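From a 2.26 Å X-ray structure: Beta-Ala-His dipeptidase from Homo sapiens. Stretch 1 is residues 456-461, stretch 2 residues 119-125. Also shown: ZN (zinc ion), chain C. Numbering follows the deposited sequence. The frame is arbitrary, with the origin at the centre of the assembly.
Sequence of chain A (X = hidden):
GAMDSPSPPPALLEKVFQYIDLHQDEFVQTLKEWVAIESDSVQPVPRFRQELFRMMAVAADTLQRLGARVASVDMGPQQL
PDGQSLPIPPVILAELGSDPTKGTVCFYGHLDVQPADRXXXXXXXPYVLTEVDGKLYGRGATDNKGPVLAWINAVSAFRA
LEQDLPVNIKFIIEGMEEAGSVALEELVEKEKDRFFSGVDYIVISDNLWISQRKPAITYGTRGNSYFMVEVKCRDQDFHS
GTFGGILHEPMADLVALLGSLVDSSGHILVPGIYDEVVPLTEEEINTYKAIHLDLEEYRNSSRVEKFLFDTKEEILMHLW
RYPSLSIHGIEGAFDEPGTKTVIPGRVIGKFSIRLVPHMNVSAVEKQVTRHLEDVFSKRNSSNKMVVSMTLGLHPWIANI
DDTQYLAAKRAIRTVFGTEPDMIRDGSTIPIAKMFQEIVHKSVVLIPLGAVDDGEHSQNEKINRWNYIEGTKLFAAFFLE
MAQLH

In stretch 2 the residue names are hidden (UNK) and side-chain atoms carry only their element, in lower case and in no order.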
# COMPACT_ATOMS: atom_id res chain seq x y z
N HIS A 456 6.73 0.10 4.52
CA HIS A 456 6.97 1.56 4.70
C HIS A 456 7.69 1.87 6.02
O HIS A 456 7.57 3.00 6.53
CB HIS A 456 5.66 2.35 4.68
CG HIS A 456 4.91 2.28 3.39
ND1 HIS A 456 4.06 3.29 2.98
CD2 HIS A 456 4.88 1.34 2.42
CE1 HIS A 456 3.55 2.97 1.80
NE2 HIS A 456 4.03 1.79 1.44
N SER A 457 8.39 0.89 6.59
CA SER A 457 9.09 1.05 7.86
C SER A 457 10.48 0.48 7.75
O SER A 457 10.82 -0.12 6.73
CB SER A 457 8.38 0.28 8.97
OG SER A 457 7.05 0.76 9.08
N GLN A 458 11.26 0.66 8.81
CA GLN A 458 12.56 0.03 8.99
C GLN A 458 12.31 -1.45 9.20
O GLN A 458 11.33 -1.83 9.84
CB GLN A 458 13.28 0.57 10.23
CG GLN A 458 13.19 2.07 10.42
CD GLN A 458 12.07 2.45 11.37
OE1 GLN A 458 10.96 1.92 11.29
NE2 GLN A 458 12.35 3.39 12.27
N ASN A 459 13.22 -2.27 8.68
CA ASN A 459 13.20 -3.73 8.87
C ASN A 459 11.95 -4.40 8.30
O ASN A 459 11.38 -5.31 8.92
CB ASN A 459 13.47 -4.06 10.35
CG ASN A 459 14.76 -3.41 10.86
OD1 ASN A 459 15.83 -3.62 10.30
ND2 ASN A 459 14.65 -2.58 11.89
N GLU A 460 11.52 -3.93 7.13
CA GLU A 460 10.56 -4.61 6.27
C GLU A 460 11.05 -6.02 5.91
O GLU A 460 12.22 -6.21 5.65
CB GLU A 460 10.35 -3.83 4.96
CG GLU A 460 9.29 -4.46 4.08
CD GLU A 460 9.11 -3.79 2.75
OE1 GLU A 460 9.59 -2.64 2.54
OE2 GLU A 460 8.43 -4.43 1.91
N LYS A 461 10.14 -6.98 5.87
CA LYS A 461 10.44 -8.35 5.46
C LYS A 461 9.22 -8.93 4.76
O LYS A 461 8.11 -8.38 4.86
CB LYS A 461 10.76 -9.23 6.69
CG LYS A 461 9.62 -9.18 7.70
CD LYS A 461 9.45 -10.41 8.49
CE LYS A 461 8.27 -10.32 9.46
NZ LYS A 461 7.05 -10.96 8.89
N UNK A 119 20.38 4.39 8.37
CA UNK A 119 20.36 5.23 9.57
C UNK A 119 18.98 5.45 10.19
O UNK A 119 18.88 5.93 11.33
N UNK A 120 17.92 5.12 9.44
CA UNK A 120 16.55 5.23 9.95
C UNK A 120 16.28 4.23 11.08
O UNK A 120 15.31 4.40 11.80
o UNK A 120 16.08 7.15 7.92
o UNK A 120 15.13 5.63 6.58
c UNK A 120 15.50 5.00 8.85
c UNK A 120 15.58 6.01 7.71
N UNK A 121 17.11 3.20 11.21
CA UNK A 121 16.95 2.20 12.28
C UNK A 121 16.94 0.75 11.79
O UNK A 121 16.43 -0.14 12.47
N UNK A 122 17.50 0.51 10.61
CA UNK A 122 17.59 -0.83 10.02
C UNK A 122 18.71 -1.63 10.69
O UNK A 122 19.80 -1.10 10.89
c UNK A 122 16.72 -0.33 7.67
c UNK A 122 17.89 -0.72 8.53
c UNK A 122 14.95 -0.43 6.22
n UNK A 122 15.14 0.87 6.61
c UNK A 122 15.95 -2.60 6.64
c UNK A 122 15.01 -3.15 5.79
c UNK A 122 14.06 -2.34 5.13
c UNK A 122 15.93 -1.22 6.87
c UNK A 122 16.20 0.93 7.48
c UNK A 122 14.00 -0.99 5.35
N UNK A 123 18.42 -2.88 11.03
CA UNK A 123 19.42 -3.80 11.59
C UNK A 123 20.17 -4.53 10.48
O UNK A 123 21.13 -5.26 10.74
c UNK A 123 18.77 -4.83 12.53
c UNK A 123 17.44 -5.54 14.49
c UNK A 123 18.37 -3.23 14.48
c UNK A 123 17.80 -4.36 13.62
N UNK A 124 19.70 -4.37 9.26
CA UNK A 124 20.33 -4.95 8.08
C UNK A 124 20.44 -3.85 7.03
O UNK A 124 19.84 -2.78 7.16
o UNK A 124 18.19 -5.65 7.10
c UNK A 124 19.34 -7.27 8.50
c UNK A 124 19.49 -6.12 7.50
N UNK A 125 21.23 -4.11 6.00
CA UNK A 125 21.28 -3.22 4.85
C UNK A 125 19.94 -3.37 4.09
O UNK A 125 19.64 -4.46 3.58
o UNK A 125 21.62 -2.11 2.34
o UNK A 125 23.72 -2.61 2.19
c UNK A 125 22.62 -2.70 2.76
c UNK A 125 22.49 -3.58 3.98
ZN ZN C . 3.76 1.03 -0.42
O HOH W 1 16.48 -5.67 9.08

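Position 119 has backbone atoms and nothing more, so it is glycine. Gly-119 lies in a 3-10 segment that begins earlier in the chain and touches nothing on stretch 1. An ideal CB would find no atom of stretch 1 within 5.5 Å, so this contact does not itself demand the residue.

Position 120 carries two carbons, the second bearing two oxygens: a carboxylate joined directly to CB, so that a single carbon separates it from CA. The CA-to-CB bond points toward stretch 1, and CB of position 120 lies 4.0 Å from Gln-458 CG. The residue is aspartate. The polar link, however, is made by the main chain: Gln-458 NE2 donates to Asp-120 O at 3.2 Å, with a nearly straight N-H...O angle of 164°. Asp-120 OD2 is hydrogen-bonded to a residue next to one of the stretches.

Position 121 again lacks side-chain atoms, and here the backbone explains why. At phi/psi of 128/22 a CB would be jammed against the carbonyl O of the residue before; it would also sit 3.5 Å from Gln-458 NE2. Glycine fits, and Gly-121 turns its carbonyl to stretch 1, where Gly-121 O accepts from Asn-459 ND2 at 3.1 Å.

Position 122 has one carbon leading to fused five- and six-membered rings holding eight carbons and one nitrogen. Although CA-to-CB points sideways, the ring reaches in beside the backbone of stretch 1, with Gln-458 CA and Asn-459 N over the same face. The fused system is an indole, so the residue is Trp-122. Gln-458 CA lies 3.8 Å from the centroid of the Trp-122 five-membered ring and 21° off the normal, a CH-pi contact. At the far end of the six-membered ring, Trp-122 CH2 approaches Glu-460 N at 3.6 Å. A broad flat surface suits this place because it can cover several successive residues at once.

Position 123 shows four carbons, forked at the second, and its CB comes within 3.9 Å of Asn-459 OD1. This is leucine. The principal tie is again through the main chain: Leu-123 N donates to Asn-459 OD1 at 2.8 Å and 166°, a bond that does not depend on the exposed side chain, which adds only a little packing.

Position 124 has a carbon carrying one oxygen and one carbon, and the oxygen shares water 1 with Asn-459 OD1. This is threonine, whose hydroxyl on CB lets it share the water: Thr-124 OG1 is 2.6 Å from the oxygen of water 1, which donates to Asn-459 OD1 at 2.5 Å.

Position 125 has two carbons, the second with two oxygens, and touches nothing on stretch 1; it is Asp-125. This contact gives no reason for aspartate, but Asp-125 OD1 is hydrogen-bonded to a residue next to one of the stretches.

The contact, burying 333 Å² in all, combines two kinds of grip. Asn-459 uses both ends of its amide, donating through ND2 and accepting through OD1, so that one side chain reads two points of the loop's backbone, while Gln-458 secures a third. Trp-122 supplies the apolar part, lying against the stretch 1 backbone. Two residues before Gln-458, and outside the contact, His-456 NE2 binds ZN at 2.0 Å.

Stretch 2 119-125: GDGWLTD
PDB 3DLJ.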